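PDB 6NXI: FAD:protein FMN transferase from Vibrio cholerae, which probably transfers the FMN moiety of FAD to the hydroxyl group of a threonine in a target flavoprotein, with magnesium or manganese as cofactor. Local coordinates for residues Leu78-Asn88 with Ile132-Leu142; Leu95-Asn104 with Glu148-Ile156. All blocks are in the same frame, centred on the assembly; numbering follows the deposited sequence.

Overall arrangement
Contacts 1 and 2 lie side by side, their centres about 13 Å apart, and their segments alternate along the chain. After helix 75-90, which packs on residues 132-142 in contact 1, the chain continues into residues 95-104 of contact 2, and it returns through 132-142 to 148-156. Two polar links join them: Asn88 ND2 lies 2.8 Å from Leu95 O, a probable hydrogen bond, and Ile132 N makes a weak one to Asp96 OD2. Contact 2 forms part of the FAD pocket and supplies Thr155 to a magnesium site. Contact 1 lies farther from the ligand; the side chain of Asn88 is about 7 Å from FAD and about 13 Å from a magnesium ion.

Contact 1. Residues Leu78-Asn88 with Ile132-Leu142; sequences LTVVKEAIRLN and IEHLTIEGNTL. With EDO (1,2-ethanediol), chain E.
Ile137, on strand 135-138, points at the face of helix 75-90 and meets it with both branches. Its CG1 lies anti to the carbonyl carbon (chi1 -64°), which carries CD1 to the helix backbone, 3.6 Å from Lys82 CA. The same branch slides past Ile85 in the opposite direction, with the two CD1 atoms 3.8 Å apart. On its other branch, Ile137 CG2 touches Leu78 CD2 at 3.9 Å. The bent chain of Lys82 crosses Ile137 at about a right angle and brings NZ to 3.7 Å from Ile137 CG2.

Deeper in the interface, Val81 CG1 touches both Leu135 CD2 and Leu142 CD2, at 3.9 and 4.0 Å, while Phe62 of helix 58-64 packs on both leucines. In the 3-10 segment before the hairpin, Ile132 slides past Asn88 in the opposite direction, its CG2 3.4 Å from Asn88 OD1. Asn88 ND2 is hydrogen-bonded to Leu95 O, outside the two segments.

A helix is thus packed on a beta hairpin, closed by a type II' turn at Glu138-Thr141, chiefly through aliphatic branches; with no polar bond between the two segments, cohesion rests on shape and burial of apolar surface.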
loop_
_atom_site.group_PDB
_atom_site.type_symbol
_atom_site.label_atom_id
_atom_site.label_comp_id
_atom_site.label_asym_id
_atom_site.label_seq_id
_atom_site.Cartn_x
_atom_site.Cartn_y
_atom_site.Cartn_z
ATOM N N LEU A 78 -0.266 7.752 -14.138
ATOM C CA LEU A 78 0.871 7.177 -14.883
ATOM C C LEU A 78 2.012 6.840 -13.907
ATOM O O LEU A 78 2.530 5.730 -13.989
ATOM C CB LEU A 78 1.292 8.167 -15.981
ATOM C CG LEU A 78 2.100 7.612 -17.145
ATOM C CD1 LEU A 78 3.423 7.026 -16.679
ATOM C CD2 LEU A 78 1.306 6.627 -17.939
ATOM N N THR A 79 2.368 7.752 -12.998
ATOM C CA THR A 79 3.474 7.560 -12.042
ATOM C C THR A 79 3.180 6.305 -11.210
ATOM O O THR A 79 4.106 5.505 -11.003
ATOM C CB THR A 79 3.676 8.807 -11.193
ATOM O OG1 THR A 79 4.008 9.855 -12.125
ATOM C CG2 THR A 79 4.766 8.609 -10.151
ATOM N N VAL A 80 1.946 6.158 -10.718
ATOM C CA VAL A 80 1.596 5.020 -9.834
ATOM C C VAL A 80 1.577 3.717 -10.619
ATOM O O VAL A 80 2.153 2.724 -10.173
ATOM C CB VAL A 80 0.264 5.303 -9.127
ATOM C CG1 VAL A 80 -0.199 4.074 -8.361
ATOM C CG2 VAL A 80 0.392 6.539 -8.241
ATOM N N VAL A 81 1.062 3.731 -11.843
ATOM C CA VAL A 81 1.054 2.471 -12.635
ATOM C C VAL A 81 2.487 2.079 -13.020
ATOM O O VAL A 81 2.835 0.901 -12.952
ATOM C CB VAL A 81 0.114 2.549 -13.859
ATOM C CG1 VAL A 81 0.233 1.291 -14.696
ATOM C CG2 VAL A 81 -1.325 2.726 -13.396
ATOM N N LYS A 82 3.334 3.046 -13.365
ATOM C CA LYS A 82 4.740 2.743 -13.698
ATOM C C LYS A 82 5.444 2.082 -12.507
ATOM O O LYS A 82 6.202 1.116 -12.727
ATOM C CB LYS A 82 5.456 4.020 -14.106
ATOM C CG LYS A 82 6.845 3.789 -14.673
ATOM C CD LYS A 82 7.437 5.054 -15.275
ATOM C CE LYS A 82 6.489 5.801 -16.197
ATOM N NZ LYS A 82 6.370 5.194 -17.554
ATOM N N GLU A 83 5.183 2.598 -11.320
ATOM C CA GLU A 83 5.797 2.075 -10.077
ATOM C C GLU A 83 5.227 0.673 -9.860
ATOM O O GLU A 83 5.979 -0.220 -9.557
ATOM C CB GLU A 83 5.558 3.012 -8.908
ATOM C CG GLU A 83 6.256 2.529 -7.655
ATOM C CD GLU A 83 7.785 2.555 -7.658
ATOM O OE1 GLU A 83 8.427 2.860 -8.730
ATOM O OE2 GLU A 83 8.337 2.196 -6.573
ATOM N N ALA A 84 3.956 0.467 -10.096
ATOM C CA ALA A 84 3.356 -0.870 -9.930
ATOM C C ALA A 84 4.038 -1.906 -10.848
ATOM O O ALA A 84 4.236 -3.113 -10.445
ATOM C CB ALA A 84 1.867 -0.846 -10.187
ATOM N N ILE A 85 4.283 -1.503 -12.087
ATOM C CA ILE A 85 4.970 -2.380 -13.067
ATOM C C ILE A 85 6.409 -2.628 -12.621
ATOM O O ILE A 85 6.834 -3.794 -12.664
ATOM C CB ILE A 85 4.841 -1.826 -14.490
ATOM C CG1 ILE A 85 3.378 -1.877 -14.917
ATOM C CG2 ILE A 85 5.733 -2.619 -15.432
ATOM C CD1 ILE A 85 3.126 -1.183 -16.198
ATOM N N ARG A 86 7.116 -1.583 -12.177
ATOM C CA ARG A 86 8.510 -1.747 -11.728
ATOM C C ARG A 86 8.551 -2.735 -10.565
ATOM O O ARG A 86 9.454 -3.608 -10.535
ATOM C CB ARG A 86 9.110 -0.416 -11.291
ATOM C CG ARG A 86 10.594 -0.520 -10.999
ATOM C CD ARG A 86 11.133 0.767 -10.443
ATOM N NE ARG A 86 10.743 1.117 -9.081
ATOM C CZ ARG A 86 11.416 0.760 -8.004
ATOM N NH1 ARG A 86 12.502 0.027 -8.129
ATOM N NH2 ARG A 86 11.010 1.114 -6.801
ATOM N N LEU A 87 7.610 -2.600 -9.624
ATOM C CA LEU A 87 7.643 -3.448 -8.426
ATOM C C LEU A 87 7.163 -4.855 -8.769
ATOM O O LEU A 87 7.583 -5.817 -8.113
ATOM C CB LEU A 87 6.793 -2.817 -7.321
ATOM C CG LEU A 87 7.324 -1.507 -6.752
ATOM C CD1 LEU A 87 6.399 -0.972 -5.681
ATOM C CD2 LEU A 87 8.723 -1.657 -6.207
ATOM N N ASN A 88 6.341 -4.983 -9.788
ATOM C CA ASN A 88 6.015 -6.320 -10.324
ATOM C C ASN A 88 7.329 -7.021 -10.730
ATOM O O ASN A 88 7.519 -8.182 -10.345
ATOM C CB ASN A 88 5.018 -6.279 -11.481
ATOM C CG ASN A 88 4.828 -7.645 -12.100
ATOM O OD1 ASN A 88 5.550 -8.033 -13.058
ATOM N ND2 ASN A 88 3.826 -8.372 -11.596
ATOM N N ILE A 132 0.036 -9.139 -15.520
ATOM C CA ILE A 132 0.747 -7.856 -15.739
ATOM C C ILE A 132 1.118 -7.739 -17.226
ATOM O O ILE A 132 1.242 -6.602 -17.682
ATOM C CB ILE A 132 1.976 -7.775 -14.806
ATOM C CG1 ILE A 132 2.474 -6.334 -14.657
ATOM C CG2 ILE A 132 3.078 -8.704 -15.262
ATOM C CD1 ILE A 132 1.585 -5.454 -13.834
ATOM N N GLU A 133 1.368 -8.862 -17.882
ATOM C CA GLU A 133 1.857 -8.881 -19.291
ATOM C C GLU A 133 0.815 -8.210 -20.188
ATOM O O GLU A 133 1.213 -7.756 -21.314
ATOM C CB GLU A 133 2.179 -10.303 -19.748
ATOM C CG GLU A 133 0.959 -11.227 -19.829
ATOM C CD GLU A 133 0.454 -11.870 -18.541
ATOM O OE1 GLU A 133 1.092 -11.644 -17.451
ATOM O OE2 GLU A 133 -0.533 -12.717 -18.656
ATOM N N HIS A 134 -0.445 -8.150 -19.750
ATOM C CA HIS A 134 -1.591 -7.618 -20.533
ATOM C C HIS A 134 -1.616 -6.090 -20.519
ATOM O O HIS A 134 -2.390 -5.508 -21.322
ATOM C CB HIS A 134 -2.930 -8.177 -20.080
ATOM C CG HIS A 134 -3.083 -9.650 -20.227
ATOM N ND1 HIS A 134 -3.148 -10.300 -21.477
ATOM C CD2 HIS A 134 -3.236 -10.601 -19.292
ATOM C CE1 HIS A 134 -3.311 -11.590 -21.275
ATOM N NE2 HIS A 134 -3.393 -11.801 -19.931
ATOM N N LEU A 135 -0.832 -5.470 -19.634
ATOM C CA LEU A 135 -0.874 -4.022 -19.360
ATOM C C LEU A 135 0.417 -3.414 -19.908
ATOM O O LEU A 135 1.493 -3.881 -19.509
ATOM C CB LEU A 135 -0.984 -3.800 -17.843
ATOM C CG LEU A 135 -1.039 -2.335 -17.390
ATOM C CD1 LEU A 135 -2.273 -1.616 -17.926
ATOM C CD2 LEU A 135 -1.016 -2.251 -15.882
ATOM N N THR A 136 0.317 -2.368 -20.725
ATOM C CA THR A 136 1.521 -1.632 -21.185
ATOM C C THR A 136 1.315 -0.124 -21.009
ATOM O O THR A 136 0.161 0.386 -21.076
ATOM C CB THR A 136 1.914 -2.081 -22.599
ATOM O OG1 THR A 136 0.756 -2.034 -23.425
ATOM C CG2 THR A 136 2.438 -3.500 -22.634
ATOM N N ILE A 137 2.457 0.559 -20.848
ATOM C CA ILE A 137 2.526 2.040 -20.791
ATOM C C ILE A 137 3.155 2.539 -22.092
ATOM O O ILE A 137 4.196 1.994 -22.523
ATOM C CB ILE A 137 3.313 2.504 -19.563
ATOM C CG1 ILE A 137 2.588 2.089 -18.281
ATOM C CG2 ILE A 137 3.556 3.995 -19.650
ATOM C CD1 ILE A 137 3.307 2.518 -17.023
ATOM N N GLU A 138 2.483 3.498 -22.720
ATOM C CA GLU A 138 2.971 4.160 -23.963
ATOM C C GLU A 138 2.755 5.668 -23.751
ATOM O O GLU A 138 1.571 6.117 -23.793
ATOM C CB GLU A 138 2.243 3.653 -25.213
ATOM C CG GLU A 138 2.563 2.211 -25.594
ATOM C CD GLU A 138 1.938 1.780 -26.908
ATOM O OE1 GLU A 138 2.551 2.064 -27.952
ATOM O OE2 GLU A 138 0.813 1.214 -26.887
ATOM N N GLY A 139 3.894 6.355 -23.489
ATOM C CA GLY A 139 3.908 7.800 -23.226
ATOM C C GLY A 139 3.040 8.055 -22.023
ATOM O O GLY A 139 3.339 7.446 -20.975
ATOM N N ASN A 140 1.954 8.809 -22.203
ATOM C CA ASN A 140 1.022 9.190 -21.108
ATOM C C ASN A 140 -0.275 8.372 -21.208
ATOM O O ASN A 140 -1.361 8.914 -20.870
ATOM C CB ASN A 140 0.768 10.695 -21.155
ATOM C CG ASN A 140 2.055 11.468 -20.974
ATOM O OD1 ASN A 140 2.989 10.969 -20.347
ATOM N ND2 ASN A 140 2.111 12.689 -21.483
ATOM N N THR A 141 -0.185 7.130 -21.689
ATOM C CA THR A 141 -1.378 6.269 -21.887
ATOM C C THR A 141 -1.109 4.886 -21.309
ATOM O O THR A 141 0.071 4.478 -21.125
ATOM C CB THR A 141 -1.815 6.162 -23.366
ATOM O OG1 THR A 141 -0.887 5.281 -23.987
ATOM C CG2 THR A 141 -1.831 7.510 -24.050
ATOM N N LEU A 142 -2.213 4.215 -21.027
ATOM C CA LEU A 142 -2.262 2.778 -20.702
ATOM C C LEU A 142 -2.934 2.038 -21.854
ATOM O O LEU A 142 -3.930 2.555 -22.382
ATOM C CB LEU A 142 -3.102 2.581 -19.432
ATOM C CG LEU A 142 -2.719 3.393 -18.202
ATOM C CD1 LEU A 142 -3.571 2.933 -17.023
ATOM C CD2 LEU A 142 -1.241 3.259 -17.889
HETATM C C1 EDO E . 14.500 -1.006 -4.579
HETATM O O1 EDO E . 14.592 -0.880 -5.987
HETATM C C2 EDO E . 13.171 -0.748 -4.018
HETATM O O2 EDO E . 12.549 0.356 -4.615
#

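Contact 2. Residues Leu95-Asn104 with Glu148-Ile156; sequences LDVTVGPLVN and ELYVDLSTI. With MG (magnesium ion), chain C; FAD (flavin-adenine dinucleotide), chain B.
Asp152 and Val97 join two loops of the ApbE fold into one wall of the FAD pocket, each loop carrying an Asx turn. The backbone bond between them, Asp152 N to Val97 O, is 2.8 Å long and nearly straight (169°), with the donor in the carbonyl plane. Val151 CA adds a CH...O contact to the same oxygen.

From this junction the Asp152 side chain leaves with CG anti to the backbone N (chi1 177°). Its CB passes 4.0 Å from Gly100 CA, at the start of helix 100-105. CG lies 3.4 Å from FAD O2B, and beyond it the two oxygens divide the work. OD1 turns back to its own loop, taking Ser154 OG on its syn lone pair and Ser154 N from above the carboxylate plane; the bond from Ser154 N makes the Asx turn, and together the two probably fix the rotation of the carboxylate. OD2 accepts the ribose hydroxyl O2B of FAD at 2.7 Å. Val103 crosses the Asp152 side chain at about a right angle and sets CG1 3.6 Å from OD2, while a water links OD2, weakly, to Asn104 OD1.

Asn104 also reaches over one face of the Tyr150 ring: ND2 stands 3.5 Å above its plane, offset toward the rim, with amide and ring planes 86° apart. On the adenine side, Asp96 N donates to FAD N1A, and Val99 CG2 packs against the base. Leu95 and Thr155 meet tip to tip through methyl groups beside the adenine.

Thr155 leads on to the metal site completed by Asp269 and Thr273. Its OG1 donates to FAD O5B and also lies 2.6 Å from the magnesium ion. Its carbonyl O binds that ion at 2.3 Å, with FAD O2A also coordinating it.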
loop_
_atom_site.group_PDB
_atom_site.type_symbol
_atom_site.label_atom_id
_atom_site.label_comp_id
_atom_site.label_asym_id
_atom_site.label_seq_id
_atom_site.Cartn_x
_atom_site.Cartn_y
_atom_site.Cartn_z
ATOM N N LEU A 95 3.667 -8.806 -6.814
ATOM C CA LEU A 95 2.799 -7.621 -6.827
ATOM C C LEU A 95 2.263 -7.450 -8.228
ATOM O O LEU A 95 3.057 -7.191 -9.155
ATOM C CB LEU A 95 3.549 -6.366 -6.402
ATOM C CG LEU A 95 2.609 -5.216 -6.070
ATOM C CD1 LEU A 95 1.992 -5.423 -4.690
ATOM C CD2 LEU A 95 3.301 -3.852 -6.144
ATOM N N ASP A 96 0.969 -7.652 -8.410
ATOM C CA ASP A 96 0.372 -7.613 -9.767
ATOM C C ASP A 96 -0.950 -6.876 -9.665
ATOM O O ASP A 96 -1.914 -7.459 -9.309
ATOM C CB ASP A 96 0.255 -9.013 -10.377
ATOM C CG ASP A 96 -0.148 -8.960 -11.856
ATOM O OD1 ASP A 96 -0.715 -7.924 -12.279
ATOM O OD2 ASP A 96 0.126 -9.965 -12.573
ATOM N N VAL A 97 -0.969 -5.598 -10.003
ATOM C CA VAL A 97 -2.194 -4.762 -9.906
ATOM C C VAL A 97 -3.268 -5.228 -10.904
ATOM O O VAL A 97 -4.394 -4.732 -10.793
ATOM C CB VAL A 97 -1.846 -3.277 -10.055
ATOM C CG1 VAL A 97 -1.023 -2.832 -8.860
ATOM C CG2 VAL A 97 -1.170 -2.974 -11.394
ATOM N N THR A 98 -2.994 -6.175 -11.814
ATOM C CA THR A 98 -4.075 -6.695 -12.707
ATOM C C THR A 98 -4.817 -7.844 -12.014
ATOM O O THR A 98 -5.675 -8.443 -12.656
ATOM C CB THR A 98 -3.566 -7.163 -14.068
ATOM O OG1 THR A 98 -2.828 -8.370 -13.889
ATOM C CG2 THR A 98 -2.725 -6.088 -14.707
ATOM N N VAL A 99 -4.617 -8.079 -10.707
ATOM C CA VAL A 99 -5.391 -9.134 -9.995
ATOM C C VAL A 99 -6.792 -8.617 -9.608
ATOM O O VAL A 99 -7.543 -9.342 -8.889
ATOM C CB VAL A 99 -4.686 -9.715 -8.749
ATOM C CG1 VAL A 99 -3.455 -10.522 -9.112
ATOM C CG2 VAL A 99 -4.416 -8.668 -7.692
ATOM N N GLY A 100 -7.188 -7.435 -10.045
ATOM C CA GLY A 100 -8.535 -6.899 -9.825
ATOM C C GLY A 100 -9.644 -7.952 -9.880
ATOM O O GLY A 100 -10.445 -8.040 -8.949
ATOM N N PRO A 101 -9.804 -8.704 -10.981
ATOM C CA PRO A 101 -10.892 -9.680 -11.100
ATOM C C PRO A 101 -10.890 -10.692 -9.954
ATOM O O PRO A 101 -11.993 -11.112 -9.586
ATOM C CB PRO A 101 -10.646 -10.315 -12.498
ATOM C CG PRO A 101 -9.884 -9.229 -13.255
ATOM C CD PRO A 101 -8.970 -8.672 -12.186
ATOM N N LEU A 102 -9.710 -11.066 -9.443
ATOM C CA LEU A 102 -9.575 -12.068 -8.349
ATOM C C LEU A 102 -9.872 -11.416 -7.007
ATOM O O LEU A 102 -10.605 -11.988 -6.200
ATOM C CB LEU A 102 -8.166 -12.654 -8.406
ATOM C CG LEU A 102 -7.826 -13.394 -9.709
ATOM C CD1 LEU A 102 -6.345 -13.529 -9.877
ATOM C CD2 LEU A 102 -8.462 -14.767 -9.708
ATOM N N VAL A 103 -9.376 -10.209 -6.789
ATOM C CA VAL A 103 -9.717 -9.464 -5.543
ATOM C C VAL A 103 -11.249 -9.350 -5.451
ATOM O O VAL A 103 -11.856 -9.561 -4.402
ATOM C CB VAL A 103 -9.057 -8.084 -5.573
ATOM C CG1 VAL A 103 -9.563 -7.180 -4.466
ATOM C CG2 VAL A 103 -7.531 -8.203 -5.549
ATOM N N ASN A 104 -11.879 -9.017 -6.571
ATOM C CA ASN A 104 -13.331 -8.814 -6.638
ATOM C C ASN A 104 -14.016 -10.164 -6.416
ATOM O O ASN A 104 -14.943 -10.211 -5.602
ATOM C CB ASN A 104 -13.738 -8.179 -7.952
ATOM C CG ASN A 104 -13.217 -6.760 -8.119
ATOM O OD1 ASN A 104 -12.613 -6.204 -7.216
ATOM N ND2 ASN A 104 -13.343 -6.240 -9.336
ATOM N N GLU A 148 -11.180 -7.341 -20.701
ATOM C CA GLU A 148 -11.772 -7.561 -19.360
ATOM C C GLU A 148 -10.758 -7.186 -18.270
ATOM O O GLU A 148 -11.071 -7.448 -17.077
ATOM C CB GLU A 148 -12.183 -9.032 -19.195
ATOM C CG GLU A 148 -13.121 -9.538 -20.276
ATOM C CD GLU A 148 -12.476 -10.103 -21.538
ATOM O OE1 GLU A 148 -11.225 -10.009 -21.691
ATOM O OE2 GLU A 148 -13.242 -10.682 -22.377
ATOM N N LEU A 149 -9.554 -6.741 -18.651
ATOM C CA LEU A 149 -8.454 -6.457 -17.689
ATOM C C LEU A 149 -9.017 -5.472 -16.675
ATOM O O LEU A 149 -9.696 -4.537 -17.090
ATOM C CB LEU A 149 -7.203 -5.878 -18.365
ATOM C CG LEU A 149 -5.909 -6.085 -17.573
ATOM C CD1 LEU A 149 -5.401 -7.506 -17.702
ATOM C CD2 LEU A 149 -4.849 -5.122 -18.026
ATOM N N TYR A 150 -8.766 -5.691 -15.389
ATOM C CA TYR A 150 -9.283 -4.798 -14.324
ATOM C C TYR A 150 -8.119 -4.520 -13.378
ATOM O O TYR A 150 -7.632 -5.429 -12.710
ATOM C CB TYR A 150 -10.460 -5.473 -13.630
ATOM C CG TYR A 150 -11.237 -4.657 -12.626
ATOM C CD1 TYR A 150 -10.662 -4.221 -11.437
ATOM C CD2 TYR A 150 -12.568 -4.318 -12.839
ATOM C CE1 TYR A 150 -11.373 -3.453 -10.539
ATOM C CE2 TYR A 150 -13.294 -3.550 -11.937
ATOM C CZ TYR A 150 -12.704 -3.144 -10.754
ATOM O OH TYR A 150 -13.447 -2.377 -9.893
ATOM N N VAL A 151 -7.619 -3.295 -13.403
ATOM C CA VAL A 151 -6.439 -2.870 -12.599
ATOM C C VAL A 151 -6.983 -2.326 -11.282
ATOM O O VAL A 151 -7.953 -1.545 -11.283
ATOM C CB VAL A 151 -5.626 -1.792 -13.350
ATOM C CG1 VAL A 151 -4.545 -1.226 -12.478
ATOM C CG2 VAL A 151 -5.036 -2.341 -14.642
ATOM N N ASP A 152 -6.347 -2.750 -10.201
ATOM C CA ASP A 152 -6.659 -2.385 -8.806
ATOM C C ASP A 152 -5.400 -1.753 -8.219
ATOM O O ASP A 152 -4.346 -2.419 -8.232
ATOM C CB ASP A 152 -7.013 -3.668 -8.080
ATOM C CG ASP A 152 -7.288 -3.506 -6.603
ATOM O OD1 ASP A 152 -7.180 -2.408 -6.090
ATOM O OD2 ASP A 152 -7.657 -4.530 -5.997
ATOM N N LEU A 153 -5.447 -0.475 -7.833
ATOM C CA LEU A 153 -4.268 0.169 -7.243
ATOM C C LEU A 153 -4.421 0.281 -5.722
ATOM O O LEU A 153 -3.693 1.065 -5.134
ATOM C CB LEU A 153 -4.033 1.536 -7.895
ATOM C CG LEU A 153 -3.836 1.457 -9.409
ATOM C CD1 LEU A 153 -3.722 2.853 -10.013
ATOM C CD2 LEU A 153 -2.621 0.619 -9.737
ATOM N N SER A 154 -5.230 -0.570 -5.116
ATOM C CA SER A 154 -5.466 -0.525 -3.640
ATOM C C SER A 154 -4.169 -0.681 -2.860
ATOM O O SER A 154 -4.093 -0.224 -1.690
ATOM C CB SER A 154 -6.462 -1.618 -3.271
ATOM O OG SER A 154 -7.740 -1.261 -3.752
ATOM N N THR A 155 -3.184 -1.353 -3.455
ATOM C CA THR A 155 -1.963 -1.788 -2.755
ATOM C C THR A 155 -0.965 -0.660 -2.759
ATOM O O THR A 155 0.085 -0.859 -2.160
ATOM C CB THR A 155 -1.377 -3.043 -3.383
ATOM O OG1 THR A 155 -0.522 -3.671 -2.433
ATOM C CG2 THR A 155 -0.611 -2.807 -4.646
ATOM N N ILE A 156 -1.210 0.410 -3.514
ATOM C CA ILE A 156 -0.095 1.358 -3.795
ATOM C C ILE A 156 -0.604 2.780 -3.764
ATOM O O ILE A 156 0.208 3.727 -3.468
ATOM C CB ILE A 156 0.597 0.968 -5.105
ATOM C CG1 ILE A 156 1.865 1.790 -5.373
ATOM C CG2 ILE A 156 -0.404 0.965 -6.266
ATOM C CD1 ILE A 156 2.692 1.245 -6.569
HETATM MG MG MG C . 0.581 -2.349 -0.427
HETATM P PA FAD B . -2.232 -3.791 1.021
HETATM O O1A FAD B . -1.748 -4.955 1.808
HETATM O O2A FAD B . -1.384 -2.589 0.891
HETATM O O5B FAD B . -2.651 -4.262 -0.448
HETATM C C5B FAD B . -3.762 -5.197 -0.492
HETATM C C4B FAD B . -4.781 -4.784 -1.525
HETATM O O4B FAD B . -4.219 -4.747 -2.860
HETATM C C3B FAD B . -5.952 -5.764 -1.590
HETATM O O3B FAD B . -6.998 -5.326 -0.722
HETATM C C2B FAD B . -6.332 -5.753 -3.075
HETATM O O2B FAD B . -7.166 -4.657 -3.379
HETATM C C1B FAD B . -4.976 -5.572 -3.743
HETATM N N9A FAD B . -4.208 -6.774 -3.985
HETATM C C8A FAD B . -4.377 -8.052 -3.432
HETATM N N7A FAD B . -3.408 -8.863 -3.781
HETATM C C5A FAD B . -2.590 -8.146 -4.631
HETATM C C6A FAD B . -1.428 -8.496 -5.335
HETATM N N6A FAD B . -0.817 -9.691 -5.245
HETATM N N1A FAD B . -0.840 -7.514 -6.048
HETATM C C2A FAD B . -1.443 -6.311 -6.121
HETATM N N3A FAD B . -2.540 -5.865 -5.495
HETATM C C4A FAD B . -3.075 -6.856 -4.761
HETATM N N1 FAD B . -12.299 0.831 0.137
HETATM C C2 FAD B . -13.662 1.008 0.238
HETATM O O2 FAD B . -14.347 0.223 0.931
HETATM N N3 FAD B . -14.298 2.041 -0.373
HETATM C C4 FAD B . -13.632 2.956 -1.146
HETATM O O4 FAD B . -14.238 3.857 -1.710
HETATM C C4X FAD B . -12.214 2.794 -1.297
HETATM N N5 FAD B . -11.549 3.649 -2.046
HETATM C C5X FAD B . -10.192 3.469 -2.184
HETATM C C6 FAD B . -9.464 4.358 -3.001
HETATM C C7 FAD B . -8.102 4.253 -3.192
HETATM C C7M FAD B . -7.384 5.246 -4.077
HETATM C C8 FAD B . -7.409 3.216 -2.523
HETATM C C8M FAD B . -5.924 3.030 -2.694
HETATM C C9 FAD B . -8.120 2.324 -1.713
HETATM C C9A FAD B . -9.504 2.431 -1.519
HETATM N N10 FAD B . -10.249 1.540 -0.737
HETATM C C10 FAD B . -11.618 1.686 -0.597
HETATM C "C1'" FAD B . -9.562 0.478 0.030
HETATM C "C2'" FAD B . -9.140 -0.697 -0.776
HETATM O "O2'" FAD B . -10.276 -1.370 -1.312
HETATM C "C3'" FAD B . -8.365 -1.673 0.125
HETATM O "O3'" FAD B . -9.161 -2.191 1.168
HETATM C "C4'" FAD B . -7.168 -1.060 0.827
HETATM O "O4'" FAD B . -6.508 -0.175 -0.064
HETATM C "C5'" FAD B . -6.247 -2.121 1.398
HETATM O "O5'" FAD B . -5.042 -1.462 1.859
HETATM P P FAD B . -4.018 -2.267 2.759
HETATM O O1P FAD B . -4.700 -3.016 3.813
HETATM O O2P FAD B . -2.951 -1.228 3.022
HETATM O O3P FAD B . -3.584 -3.341 1.672
HETATM O O HOH W 1 -7.188 -7.962 -14.845
HETATM O O HOH W 2 -10.148 -4.799 -7.350
#